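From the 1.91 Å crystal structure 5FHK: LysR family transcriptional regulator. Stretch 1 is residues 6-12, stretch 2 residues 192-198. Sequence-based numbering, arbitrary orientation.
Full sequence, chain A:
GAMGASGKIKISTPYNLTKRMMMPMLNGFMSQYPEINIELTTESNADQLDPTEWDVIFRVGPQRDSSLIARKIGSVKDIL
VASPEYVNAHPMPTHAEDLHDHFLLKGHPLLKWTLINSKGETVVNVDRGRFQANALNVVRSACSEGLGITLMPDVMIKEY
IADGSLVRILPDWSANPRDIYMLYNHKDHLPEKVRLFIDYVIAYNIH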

# COMPACT_ATOMS: atom_id res chain seq x y z
N SER A 6 -6.44 27.44 5.26
CA SER A 6 -5.69 26.67 6.27
C SER A 6 -4.27 26.46 5.79
O SER A 6 -3.87 26.99 4.75
N GLY A 7 -3.50 25.69 6.54
CA GLY A 7 -2.09 25.52 6.23
C GLY A 7 -1.79 24.32 5.36
O GLY A 7 -0.63 23.90 5.27
N LYS A 8 -2.81 23.79 4.69
CA LYS A 8 -2.67 22.53 3.98
C LYS A 8 -3.78 22.43 2.94
O LYS A 8 -4.85 23.02 3.09
N ILE A 9 -3.51 21.61 1.93
CA ILE A 9 -4.52 21.09 1.02
C ILE A 9 -4.82 19.65 1.41
O ILE A 9 -3.90 18.84 1.61
N LYS A 10 -6.11 19.33 1.52
CA LYS A 10 -6.59 18.04 1.99
C LYS A 10 -7.14 17.29 0.79
O LYS A 10 -8.16 17.69 0.22
N ILE A 11 -6.48 16.20 0.37
CA ILE A 11 -6.94 15.50 -0.83
C ILE A 11 -7.18 14.03 -0.52
O ILE A 11 -6.56 13.44 0.37
N SER A 12 -8.14 13.46 -1.24
CA SER A 12 -8.43 12.03 -1.19
C SER A 12 -8.12 11.41 -2.54
O SER A 12 -8.43 12.01 -3.58
N GLU A 192 -6.48 29.98 -2.75
CA GLU A 192 -5.42 30.08 -3.76
C GLU A 192 -4.57 28.81 -3.80
O GLU A 192 -4.22 28.33 -4.89
N LYS A 193 -4.18 28.29 -2.64
CA LYS A 193 -3.35 27.09 -2.62
C LYS A 193 -4.07 25.92 -3.29
O LYS A 193 -3.47 25.17 -4.06
N VAL A 194 -5.37 25.79 -3.06
CA VAL A 194 -6.14 24.74 -3.71
C VAL A 194 -6.26 25.02 -5.20
O VAL A 194 -6.13 24.12 -6.04
N ARG A 195 -6.50 26.27 -5.55
CA ARG A 195 -6.58 26.66 -6.95
C ARG A 195 -5.26 26.40 -7.68
O ARG A 195 -5.26 25.92 -8.82
N LEU A 196 -4.14 26.71 -7.04
CA LEU A 196 -2.86 26.46 -7.69
C LEU A 196 -2.68 24.97 -7.94
O LEU A 196 -2.16 24.56 -8.99
N PHE A 197 -3.16 24.15 -7.01
CA PHE A 197 -3.01 22.71 -7.16
C PHE A 197 -3.81 22.22 -8.35
O PHE A 197 -3.29 21.51 -9.22
N ILE A 198 -5.06 22.67 -8.46
CA ILE A 198 -5.94 22.19 -9.51
C ILE A 198 -5.41 22.58 -10.88
O ILE A 198 -5.55 21.82 -11.85

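Strand 9-12 lies against helix 192-198 with an angle of 45° between their N-to-C directions and a closest axial approach of 9.3 Å. The contact is small, burying 312 Å² in total, and is built around Ile-9, with CA of Ile-9 lying 6.2 Å from CA of Val-194.

Within the strand, Ile-9 and Ile-11 point toward the helix and Lys-10 points away; Lys-8, just before it, also points away. Ile-9 adopts an m,t rotamer that extends CG1 and CD1 into a hollow on the helix surface bounded by Lys-193, Val-194 and Phe-197. CD1 of Ile-9 reaches 3.2 Å from the carbonyl O of Lys-193, a close approach that seats the methyl against the helix backbone, and lies 3.8 Å from CB of Phe-197. Further back along the same branch, CG1 of Ile-9 rests 4.0 Å from CG2 of Val-194, which adopts the t rotamer and whose CA-to-CB bond runs sideways. The carbonyl touched by Ile-9 is also engaged within the helix, accepting a hydrogen bond from Phe-197 N to Lys-193 O at 3.1 Å.

Phe-197 points toward the strand, and its t rotamer (chi1 176°) carries the ring along to Ile-11. There CD1 of Ile-11, in a p,t conformation, meets CZ of Phe-197 at 4.0 Å. Both isoleucine methyls approach the ring obliquely, so the aromatic side chain spans the two inward residues of the strand, with CB beside one and the ring tip beside the other.

Lys-193 closes the more exposed margin. Its CB lies 4.2 Å from CD1 of Ile-9, while the chain bends through m, t and m torsions and an off-well chi4 of -104° to bring its ammonium to Ser-6, ahead of the strand, where NZ of Lys-193 donates a hydrogen bond to the backbone O of Ser-6 at 3.1 Å. This is the single hydrogen bond between the stretches; the other contacts are mostly between apolar side chains, apart from the Ile-9 methyl against the Lys-193 carbonyl.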

# COMPACT_ATOMS: atom_id res chain seq x y z
CB SER A 6 -6.35 25.32 6.56
OG SER A 6 -6.19 24.43 5.47
CB LYS A 8 -2.77 21.32 4.92
CG LYS A 8 -4.20 21.13 5.39
CD LYS A 8 -4.43 19.94 6.27
CE LYS A 8 -5.77 20.08 7.01
NZ LYS A 8 -5.79 21.33 7.79
CB ILE A 9 -4.05 21.17 -0.44
CG1 ILE A 9 -3.68 22.60 -0.81
CG2 ILE A 9 -5.11 20.63 -1.39
CD1 ILE A 9 -2.93 22.70 -2.14
CB LYS A 10 -7.66 18.27 3.07
CG LYS A 10 -7.91 17.11 4.06
CD LYS A 10 -9.02 17.48 5.06
CE LYS A 10 -9.57 16.27 5.83
NZ LYS A 10 -8.52 15.61 6.67
CB ILE A 11 -5.97 15.65 -2.04
CG1 ILE A 11 -4.56 15.16 -1.73
CG2 ILE A 11 -5.90 17.08 -2.51
CD1 ILE A 11 -3.50 15.69 -2.78
CB SER A 12 -9.89 11.78 -0.82
OG SER A 12 -10.15 10.40 -0.70
CB GLU A 192 -4.54 31.30 -3.45
CG GLU A 192 -3.32 31.52 -4.38
CD GLU A 192 -2.51 32.76 -3.98
OE1 GLU A 192 -1.45 32.61 -3.32
OE2 GLU A 192 -2.95 33.89 -4.31
CB LYS A 193 -2.95 26.76 -1.18
CG LYS A 193 -1.93 27.73 -0.64
CD LYS A 193 -1.35 27.28 0.71
CE LYS A 193 -2.40 27.35 1.82
NZ LYS A 193 -2.18 28.55 2.70
CB VAL A 194 -7.51 24.61 -3.03
CG1 VAL A 194 -8.44 23.71 -3.85
CG2 VAL A 194 -7.30 24.07 -1.64
CB ARG A 195 -6.98 28.13 -7.01
CG ARG A 195 -6.66 28.85 -8.28
CD ARG A 195 -6.92 30.37 -8.13
NE ARG A 195 -5.69 31.12 -7.90
CZ ARG A 195 -4.61 31.04 -8.68
NH1 ARG A 195 -4.59 30.24 -9.75
NH2 ARG A 195 -3.55 31.76 -8.39
CB LEU A 196 -1.73 27.04 -6.86
CG LEU A 196 -1.56 28.52 -7.21
CD1 LEU A 196 -0.55 29.19 -6.30
CD2 LEU A 196 -1.12 28.68 -8.67
CB PHE A 197 -3.45 22.01 -5.87
CG PHE A 197 -3.41 20.53 -5.97
CD1 PHE A 197 -2.21 19.86 -5.99
CD2 PHE A 197 -4.58 19.80 -6.06
CE1 PHE A 197 -2.19 18.47 -6.09
CE2 PHE A 197 -4.56 18.45 -6.17
CZ PHE A 197 -3.38 17.77 -6.18
CB ILE A 198 -7.36 22.75 -9.28
CG1 ILE A 198 -8.05 21.94 -8.18
CG2 ILE A 198 -8.15 22.74 -10.56
CD1 ILE A 198 -9.16 22.71 -7.46